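Local coordinates for ribosomal protein L11 methyltransferase (Lactobacillus delbrueckii subsp. bulgaricus ATCC BAA-365, PDB 3GRZ) that probably trimethylates lysine side chains of ribosomal protein L11 with S-adenosyl-L-methionine as methyl donor, this chain being the C-terminal, cofactor-binding part of the enzyme, at residues 16-20 with 32-36; 62-67 with 125-131; 68-72 with 95-99; 86-92 with 111-117. All coordinates share one frame; numbering follows the deposited sequence. Where two conformers were deposited one is given.

Contact 1: residues 16-20 with 32-36; sequences PEWED and RLDPG
In one of its two modelled conformers, Arg-32 closes on a single backbone oxygen, Glu-19 O, with both terminal guanidinium nitrogens, so the grip is conditional. NH2 of Arg-32 makes the shorter bond to Glu-19 O, at 2.6 Å, and NH1 adds a weak, bent one. The carbonyl sits at the edge of the guanidinium, though 18° out of its plane. Arg-32 gets there because its chain runs extended from CG to NE alongside the turn. That turn is a type I beta turn from Pro-16 to Glu-19, closed by its own Glu-19 N to Pro-16 O bond. Between the backbones, Glu-17 N gives a weak hydrogen bond to Leu-33 O at 2.9 Å, and the same oxygen receives a CA-H...O contact from Pro-16. Trp-18 CZ3 meets Pro-35 CG at 3.5 Å, while Pro-16 CB lies against one face of the indole. Glu-17 and Asp-34 run side by side, Glu-17 CG 3.9 Å from Asp-34 CB. Asp-34 OD1 takes Gly-36 N at 3.0 Å, from above the carboxylate plane. The whole is the end of a parallel strand pair in the small three-stranded sheet, finished by a beta turn on one strand and an Asx turn on the other.

Contact 2: residues 62-67 with 125-131; sequences LTVADV and KFDLIVA
The Phe-126 ring has the methyl of Ala-65 on one face: CB stands 3.6 Å from the ring centroid and only 7° off the normal, a CH-pi contact over the centre. At the ring's edge, near its plane, comes the carbonyl carbon of Thr-63. CG of Phe-126 is anti to its carbonyl carbon (chi1 -52°), which swings the ring over the neighbouring strand. The other flat group, the Asp-127 carboxylate, is met by Thr-63 N at OD2, 3.0 Å away in a nearly straight bond (174°), on the anti side and somewhat out of plane. Its OD1 is held by Asn-150. Thr-63 returns the grip, OG1 accepting Asp-127 N at 3.0 Å, and a water joins that hydroxyl to Lys-125 O. Beyond this corner, where the chain bends at Asp-127, the strands run parallel. Leu-128 N bonds Thr-63 O, Ala-65 N bonds Leu-128 O, Val-130 N bonds Ala-65 O, and Val-67 N bonds Val-130 O at 2.8 Å. On the face of Val-64, Leu-128 and Val-130, Val-64 CG2 lies 4.0 Å from Leu-128 CD2; on the other, Val-67 CG2 is 4.1 Å from Ile-129 CG2. Strands 63-67 and 126-132 are the central parallel neighbours of the Rossmann-like methyltransferase sheet, running up to the predicted cofactor-binding residues Gly-68 and Asn-132.

Contact 3: residues 68-72 with 95-99; sequences GTGSG and SMTAA
One hydrogen bond joins Ser-95 to Gly-70 across this contact: the hydroxyl OG of Ser-95 donates to Gly-70 O at 2.7 Å, in the carbonyl plane and on a lone pair. With OG anti to the backbone nitrogen (chi1 171°), the hydroxyl reaches out from the first turn of helix 93-105 to the loop. Asp-90 OD2 is a second acceptor near the same single proton, and it takes the backbone N-H of Gly-70 as well. Weaker polar contact comes from Ala-99, whose CA-H points at Ser-71 O with 3.5 Å between CA and O; that oxygen has a further partner in the side-chain amide of Asn-102. The apolar part is small. Thr-69 turns its methyl CG2 to the helix, 3.5 Å from Ser-95 OG and 4.2 Å from Ala-99 CB, while its hydroxyl bonds to Asp-66 OD2. The closest pair of CA atoms is Gly-72 and Ala-99, 4.2 Å apart, which leaves no room for a CB on Gly-72. Within the loop, Gly-72 N bonds to Thr-69 O and closes a type II' turn, its second residue, Gly-70, having positive phi. Gly-72 then takes the N-cap position of helix 73-80. This is the glycine-rich strand-turn-helix loop of class I methyltransferases, in which Gly-68 is a predicted S-adenosyl-L-methionine ligand.

Contact 4: residues 86-92 with 111-117; sequences VLATDIS and IALQKTS. With GOL (glycerol), chain E.
Parallel strands 85-90 and 112-115, the two strands of a beta-alpha-beta unit whose crossover is helix 93-105, meet first through their backbones. Ala-112 N bonds Val-86 O, Ala-88 N bonds Ala-112 O at 2.8 Å, and Gln-114 N bonds Ala-88 O. Toward the C-terminal ends, the bond from Asp-90 N to Gln-114 O is weak, whereas Thr-116 N makes a bond of ordinary length to Asp-90 O, approaching from 43° above the carbonyl plane.

Side chains fill both faces. Leu-87 CD1 presses on Ala-112 CB (3.9 Å) and on Gln-114 CB, while on the face toward the helix Ala-88 CB packs against Leu-113 CD2 at 3.8 Å. Thr-116 CG2 sits against Thr-89 CB. Lys-115 reaches forward past the strand end and bends at its last torsion (chi4 -70°), bringing NZ 3.1 Å from Ile-91 O.

A second shell sets these groups. The Gln-114 amide nitrogen is held by Asp-121 O and Thr-116 OG1 by Ala-120 O, while Ser-92 OG caps the following helix at Ser-95 N. Asp-90, a predicted S-adenosyl-L-methionine ligand, turns OD2 to the glycine loop; its OD1 takes Ile-91 N on the anti lone pair. A glycerol, probably from the crystallisation liquor, donates from its O1 to Asp-90 OD1 at 3.2 Å. A water that also bonds glycerol O2 spans the strand ends, accepting from Thr-89 OG1 at 2.7 Å and donating to Thr-116 O at 2.7 Å.

Contacts 2 and 4 belong to one seven-stranded sheet and are joined directly, since strands 63-67 and 85-90 are neighbours in it; contact 2 is its buried middle, contact 4 its partly exposed margin. Both rest on parallel backbone pairing, with mostly apolar packing in contact 2 and apolar and polar side chains mixed in contact 4. Contact 3 lies just beyond their C-terminal ends and is buried too, but glycines and hydroxyls replace the hydrophobic side chains, and Asp-90 ties it to contact 4. Contact 1 stands apart at the surface, in the separate three-stranded sheet, where an arginine, turns and prolines do the work; Leu-33 packing on Ser-71 is its touch with contact 3.

Contact 1: residues 16-20 with 32-36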
# COMPACT_ATOMS: atom_id res chain seq x y z
N PRO B 16 1.29 17.47 12.88
CA PRO B 16 2.27 18.20 13.71
C PRO B 16 1.83 18.14 15.17
O PRO B 16 0.63 18.12 15.43
CB PRO B 16 2.18 19.63 13.18
CG PRO B 16 1.52 19.51 11.83
CD PRO B 16 0.57 18.37 11.97
N GLU B 17 2.78 18.11 16.10
CA GLU B 17 2.46 17.84 17.52
C GLU B 17 1.44 18.79 18.19
O GLU B 17 0.73 18.38 19.12
CB GLU B 17 3.74 17.74 18.36
CG GLU B 17 4.63 18.99 18.40
CD GLU B 17 4.27 19.96 19.52
OE1 GLU B 17 3.86 19.48 20.61
OE2 GLU B 17 4.39 21.19 19.32
N TRP B 18 1.39 20.04 17.72
CA TRP B 18 0.48 21.06 18.27
C TRP B 18 -0.99 20.87 17.88
O TRP B 18 -1.88 21.34 18.59
CB TRP B 18 0.95 22.47 17.88
CG TRP B 18 0.80 22.80 16.42
CD1 TRP B 18 -0.37 23.11 15.75
CD2 TRP B 18 1.84 22.86 15.44
NE1 TRP B 18 -0.10 23.34 14.42
CE2 TRP B 18 1.24 23.21 14.21
CE3 TRP B 18 3.23 22.66 15.49
CZ2 TRP B 18 1.98 23.36 13.03
CZ3 TRP B 18 3.96 22.82 14.33
CH2 TRP B 18 3.34 23.16 13.11
N GLU B 19 -1.23 20.19 16.75
CA GLU B 19 -2.58 20.04 16.18
C GLU B 19 -3.54 19.28 17.08
O GLU B 19 -3.13 18.41 17.85
CB GLU B 19 -2.51 19.34 14.82
CG GLU B 19 -2.29 20.27 13.63
CD GLU B 19 -3.56 20.55 12.84
OE1 GLU B 19 -4.67 20.23 13.32
OE2 GLU B 19 -3.43 21.09 11.72
N ASP B 20 -4.82 19.63 17.01
CA ASP B 20 -5.86 18.90 17.73
C ASP B 20 -6.75 18.23 16.69
O ASP B 20 -7.86 18.69 16.41
CB ASP B 20 -6.67 19.84 18.64
CG ASP B 20 -7.57 19.09 19.62
OD1 ASP B 20 -7.37 17.87 19.83
OD2 ASP B 20 -8.48 19.73 20.19
N ARG B 32 1.94 11.75 15.62
CA ARG B 32 2.38 13.09 15.94
C ARG B 32 3.90 13.22 15.83
O ARG B 32 4.66 12.39 16.34
CB ARG B 32 1.87 13.51 17.32
CG ARG B 32 0.36 13.52 17.38
CD ARG B 32 -0.20 14.09 18.68
NE ARG B 32 -1.64 14.32 18.53
CZ ARG B 32 -2.17 15.46 18.09
NH1 ARG B 32 -3.49 15.58 17.98
NH2 ARG B 32 -1.40 16.49 17.77
N LEU B 33 4.34 14.26 15.13
CA LEU B 33 5.76 14.55 14.97
C LEU B 33 6.02 16.02 15.32
O LEU B 33 5.18 16.88 15.05
CB LEU B 33 6.23 14.29 13.53
CG LEU B 33 6.23 12.89 12.90
CD1 LEU B 33 6.85 12.96 11.52
CD2 LEU B 33 6.98 11.87 13.75
N ASP B 34 7.18 16.29 15.91
CA ASP B 34 7.57 17.65 16.29
C ASP B 34 8.47 18.23 15.20
O ASP B 34 9.59 17.77 15.01
CB ASP B 34 8.26 17.63 17.67
CG ASP B 34 8.63 19.04 18.20
OD1 ASP B 34 8.56 20.04 17.45
OD2 ASP B 34 8.99 19.12 19.39
N PRO B 35 7.97 19.26 14.48
CA PRO B 35 8.68 19.89 13.36
C PRO B 35 9.92 20.66 13.79
O PRO B 35 10.81 20.89 12.97
CB PRO B 35 7.64 20.87 12.80
CG PRO B 35 6.34 20.40 13.33
CD PRO B 35 6.67 19.90 14.69
N GLY B 36 9.96 21.06 15.06
CA GLY B 36 11.13 21.72 15.64
C GLY B 36 12.34 20.81 15.78
O GLY B 36 13.47 21.29 15.85

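Contact 2: residues 62-67 with 125-131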
# COMPACT_ATOMS: atom_id res chain seq x y z
N LEU B 62 6.28 -8.83 13.25
CA LEU B 62 7.62 -9.06 12.74
C LEU B 62 8.60 -8.24 13.55
O LEU B 62 8.25 -7.17 14.05
CB LEU B 62 7.70 -8.61 11.27
CG LEU B 62 6.74 -9.23 10.25
CD1 LEU B 62 6.91 -8.54 8.90
CD2 LEU B 62 6.92 -10.74 10.12
N THR B 63 9.82 -8.74 13.68
CA THR B 63 10.90 -7.97 14.28
C THR B 63 11.49 -7.03 13.22
O THR B 63 11.74 -7.44 12.08
CB THR B 63 11.99 -8.88 14.90
OG1 THR B 63 12.57 -9.69 13.87
CG2 THR B 63 11.40 -9.77 15.99
N VAL B 64 11.68 -5.77 13.60
CA VAL B 64 11.98 -4.70 12.63
C VAL B 64 13.26 -3.98 12.99
O VAL B 64 13.50 -3.69 14.17
CB VAL B 64 10.81 -3.65 12.56
CG1 VAL B 64 11.14 -2.51 11.59
CG2 VAL B 64 9.48 -4.30 12.19
N ALA B 65 14.10 -3.71 11.98
CA ALA B 65 15.15 -2.69 12.06
C ALA B 65 14.81 -1.59 11.08
O ALA B 65 14.60 -1.86 9.90
CB ALA B 65 16.53 -3.27 11.75
N ASP B 66 14.74 -0.36 11.58
CA ASP B 66 14.55 0.83 10.76
C ASP B 66 15.88 1.56 10.69
O ASP B 66 16.33 2.16 11.67
CB ASP B 66 13.46 1.73 11.37
CG ASP B 66 13.25 3.04 10.59
OD1 ASP B 66 13.64 3.12 9.39
OD2 ASP B 66 12.68 3.99 11.17
N VAL B 67 16.51 1.50 9.52
CA VAL B 67 17.87 1.98 9.33
C VAL B 67 17.83 3.40 8.78
O VAL B 67 17.13 3.65 7.81
CB VAL B 67 18.66 1.05 8.37
CG1 VAL B 67 20.08 1.55 8.15
CG2 VAL B 67 18.70 -0.37 8.92
N LYS B 125 19.28 -10.46 14.26
CA LYS B 125 18.70 -10.59 12.94
C LYS B 125 17.23 -10.16 13.00
O LYS B 125 16.61 -10.18 14.07
CB LYS B 125 18.81 -12.03 12.43
CG LYS B 125 20.21 -12.63 12.47
CD LYS B 125 20.19 -14.09 11.98
CE LYS B 125 21.60 -14.68 11.89
NZ LYS B 125 22.27 -14.82 13.21
N PHE B 126 16.65 -9.79 11.86
CA PHE B 126 15.30 -9.23 11.84
C PHE B 126 14.45 -9.88 10.76
O PHE B 126 14.98 -10.39 9.77
CB PHE B 126 15.38 -7.71 11.63
CG PHE B 126 16.30 -7.00 12.60
CD1 PHE B 126 15.83 -6.59 13.85
CD2 PHE B 126 17.65 -6.79 12.29
CE1 PHE B 126 16.68 -5.96 14.77
CE2 PHE B 126 18.51 -6.18 13.20
CZ PHE B 126 18.03 -5.75 14.44
N ASP B 127 13.13 -9.87 10.96
CA ASP B 127 12.18 -10.30 9.92
C ASP B 127 11.98 -9.24 8.85
O ASP B 127 11.61 -9.55 7.73
CB ASP B 127 10.81 -10.55 10.54
CG ASP B 127 10.83 -11.68 11.55
OD1 ASP B 127 11.48 -12.71 11.29
OD2 ASP B 127 10.19 -11.53 12.61
N LEU B 128 12.19 -7.98 9.23
CA LEU B 128 11.91 -6.85 8.36
C LEU B 128 12.95 -5.74 8.55
O LEU B 128 13.13 -5.22 9.65
CB LEU B 128 10.49 -6.34 8.58
CG LEU B 128 10.00 -5.21 7.66
CD1 LEU B 128 9.72 -5.77 6.28
CD2 LEU B 128 8.73 -4.58 8.24
N ILE B 129 13.67 -5.41 7.48
CA ILE B 129 14.61 -4.31 7.53
C ILE B 129 14.06 -3.20 6.63
O ILE B 129 13.73 -3.45 5.47
CB ILE B 129 16.05 -4.75 7.12
CG1 ILE B 129 16.58 -5.79 8.11
CG2 ILE B 129 16.98 -3.52 7.03
CD1 ILE B 129 17.97 -6.35 7.80
N VAL B 130 13.91 -2.00 7.18
CA VAL B 130 13.31 -0.88 6.45
C VAL B 130 14.34 0.24 6.38
O VAL B 130 15.03 0.51 7.37
CB VAL B 130 12.01 -0.35 7.15
CG1 VAL B 130 11.37 0.75 6.34
CG2 VAL B 130 11.00 -1.46 7.38
N ALA B 131 14.46 0.87 5.21
CA ALA B 131 15.43 1.96 5.03
C ALA B 131 14.95 2.96 3.99
O ALA B 131 14.87 2.63 2.81
CB ALA B 131 16.80 1.39 4.62
O HOH W 1 14.46 -11.42 14.85

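Contact 3: residues 68-72 with 95-99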
# COMPACT_ATOMS: atom_id res chain seq x y z
N GLY B 68 18.58 4.32 9.40
CA GLY B 68 18.54 5.73 9.00
C GLY B 68 17.24 6.38 9.42
O GLY B 68 16.62 7.11 8.66
N THR B 69 16.85 6.12 10.67
CA THR B 69 15.49 6.41 11.15
C THR B 69 15.05 7.89 11.07
O THR B 69 13.85 8.18 10.96
CB THR B 69 15.27 5.81 12.57
OG1 THR B 69 13.88 5.75 12.88
CG2 THR B 69 15.97 6.65 13.65
N GLY B 70 16.03 8.81 11.10
CA GLY B 70 15.76 10.26 11.02
C GLY B 70 14.87 10.71 12.15
O GLY B 70 15.27 10.70 13.31
N SER B 71 13.63 11.04 11.80
CA SER B 71 12.63 11.50 12.76
C SER B 71 12.02 10.35 13.57
O SER B 71 11.34 10.58 14.58
CB SER B 71 11.51 12.20 12.01
OG SER B 71 10.77 11.24 11.27
N GLY B 72 12.23 9.12 13.10
CA GLY B 72 11.65 7.92 13.72
C GLY B 72 10.30 7.51 13.17
O GLY B 72 9.70 6.56 13.65
N SER B 95 19.02 12.71 15.50
CA SER B 95 18.06 11.66 15.13
C SER B 95 17.64 10.84 16.35
O SER B 95 16.46 10.56 16.54
CB SER B 95 18.60 10.74 14.03
OG SER B 95 17.71 9.65 13.88
N MET B 96 18.62 10.47 17.18
CA MET B 96 18.34 9.77 18.42
C MET B 96 17.38 10.55 19.31
O MET B 96 16.43 9.96 19.84
CB MET B 96 19.64 9.43 19.17
CG MET B 96 20.57 8.43 18.43
SD MET B 96 19.91 6.75 18.29
CE MET B 96 19.24 6.78 16.65
N THR B 97 17.57 11.86 19.40
CA THR B 97 16.65 12.76 20.12
C THR B 97 15.27 12.82 19.47
O THR B 97 14.25 12.67 20.16
CB THR B 97 17.25 14.20 20.23
OG1 THR B 97 18.50 14.14 20.92
CG2 THR B 97 16.31 15.16 20.99
N ALA B 98 15.22 13.06 18.16
CA ALA B 98 13.95 13.18 17.46
C ALA B 98 13.13 11.88 17.56
O ALA B 98 11.96 11.94 17.90
CB ALA B 98 14.16 13.60 16.01
N ALA B 99 13.76 10.74 17.30
CA ALA B 99 13.07 9.43 17.35
C ALA B 99 12.48 9.14 18.72
O ALA B 99 11.31 8.76 18.81
CB ALA B 99 14.00 8.30 16.91

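Contact 4: residues 86-92 with 111-117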
# COMPACT_ATOMS: atom_id res chain seq x y z
N VAL B 86 11.07 -3.31 17.63
CA VAL B 86 11.60 -2.28 16.73
C VAL B 86 12.94 -1.77 17.24
O VAL B 86 13.05 -1.31 18.38
CB VAL B 86 10.63 -1.07 16.52
CG1 VAL B 86 11.18 -0.14 15.45
CG2 VAL B 86 9.23 -1.52 16.12
N LEU B 87 13.96 -1.88 16.39
CA LEU B 87 15.21 -1.18 16.58
C LEU B 87 15.30 -0.08 15.53
O LEU B 87 15.10 -0.34 14.34
CB LEU B 87 16.41 -2.12 16.45
CG LEU B 87 17.79 -1.44 16.45
CD1 LEU B 87 18.11 -0.78 17.82
CD2 LEU B 87 18.88 -2.43 16.08
N ALA B 88 15.58 1.14 15.97
CA ALA B 88 15.77 2.26 15.06
C ALA B 88 17.22 2.74 15.16
O ALA B 88 17.72 2.97 16.27
CB ALA B 88 14.78 3.38 15.41
N THR B 89 17.89 2.85 14.01
CA THR B 89 19.29 3.29 13.98
C THR B 89 19.51 4.57 13.17
O THR B 89 18.78 4.84 12.21
CB THR B 89 20.27 2.19 13.43
OG1 THR B 89 20.17 2.13 12.00
CG2 THR B 89 19.97 0.82 14.02
N ASP B 90 20.50 5.36 13.58
CA ASP B 90 20.98 6.51 12.79
C ASP B 90 22.32 6.97 13.32
O ASP B 90 22.73 6.56 14.40
CB ASP B 90 19.97 7.66 12.78
CG ASP B 90 19.92 8.42 11.43
OD1 ASP B 90 20.97 8.61 10.78
OD2 ASP B 90 18.83 8.83 11.01
N ILE B 91 23.01 7.82 12.55
CA ILE B 91 24.36 8.27 12.88
C ILE B 91 24.42 9.48 13.81
O ILE B 91 25.46 9.74 14.42
CB ILE B 91 25.18 8.62 11.61
CG1 ILE B 91 24.40 9.57 10.70
CG2 ILE B 91 25.58 7.37 10.89
CD1 ILE B 91 25.27 10.32 9.69
N SER B 92 23.33 10.23 13.92
CA SER B 92 23.37 11.51 14.64
C SER B 92 22.68 11.47 15.99
O SER B 92 21.68 10.77 16.18
CB SER B 92 22.78 12.63 13.78
OG SER B 92 21.37 12.53 13.70
N ILE B 111 10.62 1.62 21.88
CA ILE B 111 11.41 1.48 20.66
C ILE B 111 12.90 1.55 21.03
O ILE B 111 13.33 2.52 21.65
CB ILE B 111 11.07 2.54 19.58
CG1 ILE B 111 9.68 2.23 18.98
CG2 ILE B 111 12.14 2.55 18.48
CD1 ILE B 111 9.12 3.30 18.05
N ALA B 112 13.66 0.51 20.68
CA ALA B 112 15.10 0.50 20.93
C ALA B 112 15.83 1.38 19.93
O ALA B 112 15.50 1.39 18.75
CB ALA B 112 15.65 -0.91 20.89
N LEU B 113 16.82 2.13 20.41
CA LEU B 113 17.57 3.06 19.59
C LEU B 113 19.05 2.74 19.63
O LEU B 113 19.60 2.44 20.69
CB LEU B 113 17.33 4.51 20.03
CG LEU B 113 15.87 5.01 20.06
CD1 LEU B 113 15.76 6.32 20.84
CD2 LEU B 113 15.32 5.18 18.66
N GLN B 114 19.71 2.79 18.48
CA GLN B 114 21.15 2.61 18.45
C GLN B 114 21.78 3.64 17.53
O GLN B 114 21.38 3.79 16.37
CB GLN B 114 21.52 1.18 18.05
CG GLN B 114 23.01 0.85 18.17
CD GLN B 114 23.30 -0.62 17.90
OE1 GLN B 114 22.38 -1.44 17.91
NE2 GLN B 114 24.55 -0.95 17.66
N LYS B 115 22.76 4.36 18.08
CA LYS B 115 23.52 5.32 17.32
C LYS B 115 24.66 4.58 16.63
O LYS B 115 25.64 4.19 17.27
CB LYS B 115 24.05 6.43 18.22
CG LYS B 115 24.70 7.58 17.48
CD LYS B 115 25.37 8.52 18.48
CE LYS B 115 26.01 9.69 17.77
NZ LYS B 115 27.21 9.29 17.00
N THR B 116 24.49 4.39 15.33
CA THR B 116 25.38 3.57 14.53
C THR B 116 25.15 3.80 13.04
O THR B 116 24.05 4.19 12.63
CB THR B 116 25.28 2.04 14.88
OG1 THR B 116 26.35 1.34 14.24
CG2 THR B 116 23.93 1.41 14.48
N SER B 117 26.19 3.55 12.26
CA SER B 117 26.11 3.67 10.82
C SER B 117 25.64 2.36 10.19
O SER B 117 26.29 1.32 10.33
CB SER B 117 27.48 4.07 10.25
OG SER B 117 27.39 4.30 8.86
C1 GOL E . 22.71 7.58 7.67
O1 GOL E . 21.41 8.12 7.61
C2 GOL E . 22.63 6.08 7.95
O2 GOL E . 21.92 5.84 9.14
C3 GOL E . 24.02 5.44 8.04
O3 GOL E . 25.00 6.11 7.26
O HOH W 2 22.18 3.52 10.76